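Local coordinates for heme-binding protein A / AI-2 binding protein A (Helicobacter pylori SS1, PDB 6OFQ) that binds short peptides such as STSA in the periplasm and probably hands them to an ABC transporter for uptake, at residues M335-N347 with A430-W443. Residues are numbered along the deposited sequence; the frame is centred on the assembly and turned at random.
Sequences MVNPFPPTIWGYN and ADIADPDNFLYTLW
The backbones come close at Phe339 and Phe438, whose CA atoms are 6.2 Å apart, where the irregular 335-347 loop, folded by a type I turn (Pro340 to Ile343) and a type II turn (Ile343 to Tyr346), lies against helix 436-443 and the segment leading into it. In this type II periplasmic binding protein the contact ties the loop after strand 332-334 to the helix that follows strand 423-429, and helix 477-494 borders it. It illustrates how a loop without regular structure packs on a helix through C-H groups laid on ring faces (CH-pi contacts). Phe339 CB sits over one face of the Phe438 ring, 3.6 Å from its centroid, while Ile343 CD1 and Pro340 CD reach the same ring obliquely. With CG between backbone N and carbonyl carbon (chi1 63°), the Phe339 ring offers a face to Pro435 CB and also meets Leu439 CD1. Pro435 serves two rings: its CD lies over the six-membered ring of Trp344, 19° off the normal. Beside it, the single N-H of Trp344 NE1 is shared, chiefly with a water at 2.9 Å that donates to Asp434 OD2; the bond to Ala433 O (3.3 Å, 128°) is the weak branch. The same OD2 forms a salt bridge with Arg480, while OD1 accepts from Asp436 N, a capping bond. At the other end Pro338 CB packs on Trp443, and a water in the indole plane accepts from Trp443 NE1 at 2.8 Å and donates to Pro338 O at 2.7 Å.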
loop_
_atom_site.group_PDB
_atom_site.type_symbol
_atom_site.label_atom_id
_atom_site.label_comp_id
_atom_site.label_asym_id
_atom_site.label_seq_id
_atom_site.Cartn_x
_atom_site.Cartn_y
_atom_site.Cartn_z
ATOM N N MET A 335 18.175 -4.189 -0.335
ATOM C CA MET A 335 17.273 -4.526 -1.425
ATOM C C MET A 335 18.074 -4.899 -2.676
ATOM O O MET A 335 19.089 -4.269 -3.023
ATOM C CB MET A 335 16.334 -3.356 -1.665
ATOM C CG MET A 335 15.301 -3.551 -2.765
ATOM S SD MET A 335 14.263 -2.071 -2.865
ATOM C CE MET A 335 13.192 -2.488 -4.239
ATOM N N VAL A 336 17.601 -5.969 -3.335
ATOM C CA VAL A 336 18.163 -6.472 -4.581
ATOM C C VAL A 336 17.076 -6.468 -5.657
ATOM O O VAL A 336 17.224 -5.774 -6.652
ATOM C CB VAL A 336 18.726 -7.883 -4.382
ATOM C CG1 VAL A 336 19.336 -8.365 -5.686
ATOM C CG2 VAL A 336 19.823 -7.841 -3.296
ATOM N N ASN A 337 15.991 -7.196 -5.488
ATOM C CA ASN A 337 14.847 -7.246 -6.417
ATOM C C ASN A 337 13.754 -6.282 -5.998
ATOM O O ASN A 337 13.725 -5.760 -4.869
ATOM C CB ASN A 337 14.294 -8.680 -6.503
ATOM C CG ASN A 337 15.376 -9.675 -6.928
ATOM O OD1 ASN A 337 15.952 -9.466 -8.013
ATOM N ND2 ASN A 337 15.706 -10.650 -6.071
ATOM N N PRO A 338 12.755 -6.053 -6.862
ATOM C CA PRO A 338 11.728 -5.051 -6.519
ATOM C C PRO A 338 10.828 -5.395 -5.362
ATOM O O PRO A 338 10.177 -4.501 -4.851
ATOM C CB PRO A 338 10.901 -4.895 -7.774
ATOM C CG PRO A 338 11.863 -5.308 -8.860
ATOM C CD PRO A 338 12.680 -6.439 -8.289
ATOM N N PHE A 339 10.788 -6.646 -4.934
ATOM C CA PHE A 339 9.939 -7.120 -3.837
ATOM C C PHE A 339 10.780 -7.920 -2.842
ATOM O O PHE A 339 11.829 -8.443 -3.212
ATOM C CB PHE A 339 8.737 -7.891 -4.371
ATOM C CG PHE A 339 9.104 -9.137 -5.107
ATOM C CD1 PHE A 339 9.256 -9.159 -6.475
ATOM C CD2 PHE A 339 9.123 -10.358 -4.458
ATOM C CE1 PHE A 339 9.559 -10.351 -7.129
ATOM C CE2 PHE A 339 9.434 -11.538 -5.089
ATOM C CZ PHE A 339 9.600 -11.567 -6.438
ATOM N N PRO A 340 10.307 -8.067 -1.608
ATOM C CA PRO A 340 11.135 -8.671 -0.555
ATOM C C PRO A 340 11.124 -10.199 -0.612
ATOM O O PRO A 340 10.173 -10.804 -1.133
ATOM C CB PRO A 340 10.523 -8.128 0.725
ATOM C CG PRO A 340 9.083 -7.914 0.388
ATOM C CD PRO A 340 9.135 -7.387 -1.040
ATOM N N PRO A 341 12.126 -10.821 0.031
ATOM C CA PRO A 341 12.299 -12.266 -0.006
ATOM C C PRO A 341 11.296 -13.042 0.839
ATOM O O PRO A 341 11.302 -14.272 0.763
ATOM C CB PRO A 341 13.744 -12.481 0.437
ATOM C CG PRO A 341 14.102 -11.278 1.138
ATOM C CD PRO A 341 13.323 -10.148 0.577
ATOM N N THR A 342 10.444 -12.328 1.560
ATOM C CA THR A 342 9.278 -12.938 2.218
ATOM C C THR A 342 8.203 -13.351 1.211
ATOM O O THR A 342 7.297 -14.023 1.670
ATOM C CB THR A 342 8.716 -11.954 3.227
ATOM O OG1 THR A 342 8.736 -10.634 2.612
ATOM C CG2 THR A 342 9.606 -11.917 4.439
ATOM N N ILE A 343 8.304 -12.999 -0.054
ATOM C CA ILE A 343 7.365 -13.428 -1.061
ATOM C C ILE A 343 8.078 -14.461 -1.937
ATOM O O ILE A 343 9.223 -14.300 -2.340
ATOM C CB ILE A 343 6.884 -12.204 -1.841
ATOM C CG1 ILE A 343 6.239 -11.184 -0.918
ATOM C CG2 ILE A 343 5.925 -12.620 -2.959
ATOM C CD1 ILE A 343 5.839 -9.915 -1.629
ATOM N N TRP A 344 7.267 -15.447 -2.321
ATOM C CA TRP A 344 7.743 -16.411 -3.269
ATOM C C TRP A 344 8.158 -15.828 -4.612
ATOM O O TRP A 344 7.671 -14.755 -5.008
ATOM C CB TRP A 344 6.700 -17.497 -3.523
ATOM C CG TRP A 344 5.410 -17.065 -4.210
ATOM C CD1 TRP A 344 4.309 -16.558 -3.594
ATOM C CD2 TRP A 344 5.162 -16.995 -5.615
ATOM N NE1 TRP A 344 3.329 -16.259 -4.524
ATOM C CE2 TRP A 344 3.833 -16.529 -5.768
ATOM C CE3 TRP A 344 5.908 -17.300 -6.767
ATOM C CZ2 TRP A 344 3.208 -16.378 -6.984
ATOM C CZ3 TRP A 344 5.229 -17.144 -8.004
ATOM C CH2 TRP A 344 3.954 -16.648 -8.093
ATOM N N GLY A 345 9.072 -16.490 -5.323
ATOM C CA GLY A 345 9.464 -16.038 -6.646
ATOM C C GLY A 345 10.636 -15.079 -6.680
ATOM O O GLY A 345 11.150 -14.733 -7.748
ATOM N N TYR A 346 11.146 -14.692 -5.511
ATOM C CA TYR A 346 12.285 -13.816 -5.370
ATOM C C TYR A 346 13.518 -14.454 -5.992
ATOM O O TYR A 346 13.736 -15.668 -5.812
ATOM C CB TYR A 346 12.584 -13.578 -3.899
ATOM C CG TYR A 346 13.678 -12.611 -3.530
ATOM C CD1 TYR A 346 15.008 -13.009 -3.371
ATOM C CD2 TYR A 346 13.381 -11.296 -3.275
ATOM C CE1 TYR A 346 16.005 -12.157 -2.992
ATOM C CE2 TYR A 346 14.389 -10.377 -2.965
ATOM C CZ TYR A 346 15.660 -10.819 -2.768
ATOM O OH TYR A 346 16.629 -9.910 -2.429
ATOM N N ASN A 347 14.282 -13.669 -6.756
ATOM C CA ASN A 347 15.402 -14.216 -7.469
ATOM C C ASN A 347 16.623 -14.063 -6.555
ATOM O O ASN A 347 17.271 -13.007 -6.485
ATOM C CB ASN A 347 15.602 -13.503 -8.806
ATOM C CG ASN A 347 16.610 -14.205 -9.684
ATOM O OD1 ASN A 347 17.549 -14.786 -9.134
ATOM N ND2 ASN A 347 16.470 -14.158 -10.995
ATOM N N ALA A 430 3.387 -4.724 0.471
ATOM C CA ALA A 430 2.540 -5.699 -0.212
ATOM C C ALA A 430 1.097 -5.573 0.191
ATOM O O ALA A 430 0.772 -5.594 1.376
ATOM C CB ALA A 430 3.012 -7.115 0.040
ATOM N N ASP A 431 0.222 -5.587 -0.818
ATOM C CA ASP A 431 -1.199 -5.777 -0.593
ATOM C C ASP A 431 -1.596 -7.238 -0.511
ATOM O O ASP A 431 -2.592 -7.574 0.116
ATOM C CB ASP A 431 -2.052 -5.079 -1.677
ATOM C CG ASP A 431 -1.657 -3.614 -1.819
ATOM O OD1 ASP A 431 -1.748 -2.871 -0.785
ATOM O OD2 ASP A 431 -1.232 -3.234 -2.943
ATOM N N ILE A 432 -0.899 -8.087 -1.269
ATOM C CA ILE A 432 -1.098 -9.535 -1.431
ATOM C C ILE A 432 0.309 -10.122 -1.504
ATOM O O ILE A 432 1.228 -9.444 -1.938
ATOM C CB ILE A 432 -1.970 -9.828 -2.662
ATOM C CG1 ILE A 432 -1.245 -9.544 -3.965
ATOM C CG2 ILE A 432 -3.323 -9.149 -2.501
ATOM C CD1 ILE A 432 -2.001 -9.997 -5.199
ATOM N N ALA A 433 0.409 -11.404 -1.154
ATOM C CA ALA A 433 1.720 -12.058 -1.248
ATOM C C ALA A 433 1.902 -12.680 -2.632
ATOM O O ALA A 433 1.786 -13.890 -2.827
ATOM C CB ALA A 433 1.888 -13.099 -0.113
ATOM N N ASP A 434 2.208 -11.844 -3.640
ATOM C CA ASP A 434 2.235 -12.296 -5.019
ATOM C C ASP A 434 3.141 -11.286 -5.697
ATOM O O ASP A 434 2.917 -10.072 -5.648
ATOM C CB ASP A 434 0.844 -12.286 -5.644
ATOM C CG ASP A 434 0.808 -13.012 -6.976
ATOM O OD1 ASP A 434 1.459 -12.514 -7.898
ATOM O OD2 ASP A 434 0.085 -14.046 -7.048
ATOM N N PRO A 435 4.148 -11.741 -6.438
ATOM C CA PRO A 435 4.997 -10.797 -7.195
ATOM C C PRO A 435 4.262 -9.834 -8.096
ATOM O O PRO A 435 4.782 -8.726 -8.351
ATOM C CB PRO A 435 5.978 -11.714 -7.956
ATOM C CG PRO A 435 6.029 -12.966 -7.117
ATOM C CD PRO A 435 4.628 -13.136 -6.647
ATOM N N ASP A 436 3.117 -10.233 -8.600
ATOM C CA ASP A 436 2.374 -9.336 -9.482
ATOM C C ASP A 436 2.095 -7.963 -8.871
ATOM O O ASP A 436 2.144 -6.924 -9.552
ATOM C CB ASP A 436 1.051 -9.986 -9.896
ATOM C CG ASP A 436 0.259 -9.164 -10.903
ATOM O OD1 ASP A 436 -0.610 -8.409 -10.419
ATOM O OD2 ASP A 436 0.436 -9.339 -12.093
ATOM N N ASN A 437 1.855 -7.964 -7.566
ATOM C CA ASN A 437 1.446 -6.752 -6.807
ATOM C C ASN A 437 2.607 -5.741 -6.753
ATOM O O ASN A 437 2.336 -4.567 -6.405
ATOM C CB ASN A 437 0.952 -7.171 -5.422
ATOM C CG ASN A 437 0.572 -5.996 -4.515
ATOM O OD1 ASN A 437 1.253 -5.777 -3.492
ATOM N ND2 ASN A 437 -0.456 -5.258 -4.829
ATOM N N PHE A 438 3.853 -6.195 -6.948
ATOM C CA PHE A 438 4.981 -5.277 -7.056
ATOM C C PHE A 438 5.326 -5.100 -8.526
ATOM O O PHE A 438 5.386 -3.954 -9.054
ATOM C CB PHE A 438 6.247 -5.701 -6.273
ATOM C CG PHE A 438 6.102 -5.687 -4.756
ATOM C CD1 PHE A 438 5.288 -6.604 -4.060
ATOM C CD2 PHE A 438 6.921 -4.838 -4.014
ATOM C CE1 PHE A 438 5.282 -6.576 -2.660
ATOM C CE2 PHE A 438 6.867 -4.824 -2.619
ATOM C CZ PHE A 438 6.074 -5.717 -1.947
ATOM N N LEU A 439 5.702 -6.182 -9.188
ATOM C CA LEU A 439 6.234 -6.082 -10.521
ATOM C C LEU A 439 5.228 -5.493 -11.509
ATOM O O LEU A 439 5.598 -4.616 -12.301
ATOM C CB LEU A 439 6.711 -7.424 -11.026
ATOM C CG LEU A 439 7.789 -8.099 -10.160
ATOM C CD1 LEU A 439 8.046 -9.503 -10.709
ATOM C CD2 LEU A 439 9.060 -7.260 -10.154
ATOM N N TYR A 440 3.981 -5.913 -11.515
ATOM C CA TYR A 440 3.046 -5.396 -12.504
ATOM C C TYR A 440 2.462 -4.072 -12.074
ATOM O O TYR A 440 2.408 -3.080 -12.841
ATOM C CB TYR A 440 1.942 -6.411 -12.828
ATOM C CG TYR A 440 1.240 -6.090 -14.141
ATOM C CD1 TYR A 440 1.874 -6.447 -15.313
ATOM C CD2 TYR A 440 0.046 -5.413 -14.203
ATOM C CE1 TYR A 440 1.321 -6.150 -16.547
ATOM C CE2 TYR A 440 -0.534 -5.136 -15.465
ATOM C CZ TYR A 440 0.161 -5.522 -16.578
ATOM O OH TYR A 440 -0.313 -5.316 -17.911
ATOM N N THR A 441 2.080 -3.973 -10.816
ATOM C CA THR A 441 1.415 -2.766 -10.369
ATOM C C THR A 441 2.339 -1.561 -10.385
ATOM O O THR A 441 1.855 -0.438 -10.544
ATOM C CB THR A 441 0.892 -3.036 -8.956
ATOM O OG1 THR A 441 0.038 -4.179 -9.023
ATOM C CG2 THR A 441 0.036 -1.884 -8.369
ATOM N N LEU A 442 3.641 -1.768 -10.144
ATOM C CA LEU A 442 4.601 -0.656 -10.006
ATOM C C LEU A 442 5.553 -0.485 -11.152
ATOM O O LEU A 442 6.177 0.566 -11.294
ATOM C CB LEU A 442 5.435 -0.731 -8.711
ATOM C CG LEU A 442 4.593 -1.001 -7.470
ATOM C CD1 LEU A 442 5.530 -1.250 -6.288
ATOM C CD2 LEU A 442 3.604 0.099 -7.137
ATOM N N TRP A 443 5.759 -1.514 -11.958
ATOM C CA TRP A 443 6.845 -1.528 -12.931
ATOM C C TRP A 443 6.496 -1.861 -14.380
ATOM O O TRP A 443 7.362 -1.972 -15.247
ATOM C CB TRP A 443 8.003 -2.445 -12.461
ATOM C CG TRP A 443 8.589 -2.067 -11.086
ATOM C CD1 TRP A 443 8.278 -2.604 -9.875
ATOM C CD2 TRP A 443 9.518 -1.003 -10.840
ATOM N NE1 TRP A 443 8.952 -1.945 -8.870
ATOM C CE2 TRP A 443 9.709 -0.938 -9.450
ATOM C CE3 TRP A 443 10.195 -0.105 -11.671
ATOM C CZ2 TRP A 443 10.589 -0.029 -8.893
ATOM C CZ3 TRP A 443 11.069 0.802 -11.071
ATOM C CH2 TRP A 443 11.250 0.826 -9.713
HETATM O O HOH W 1 9.259 -2.239 -6.074
HETATM O O HOH W 2 0.425 -16.029 -4.904
#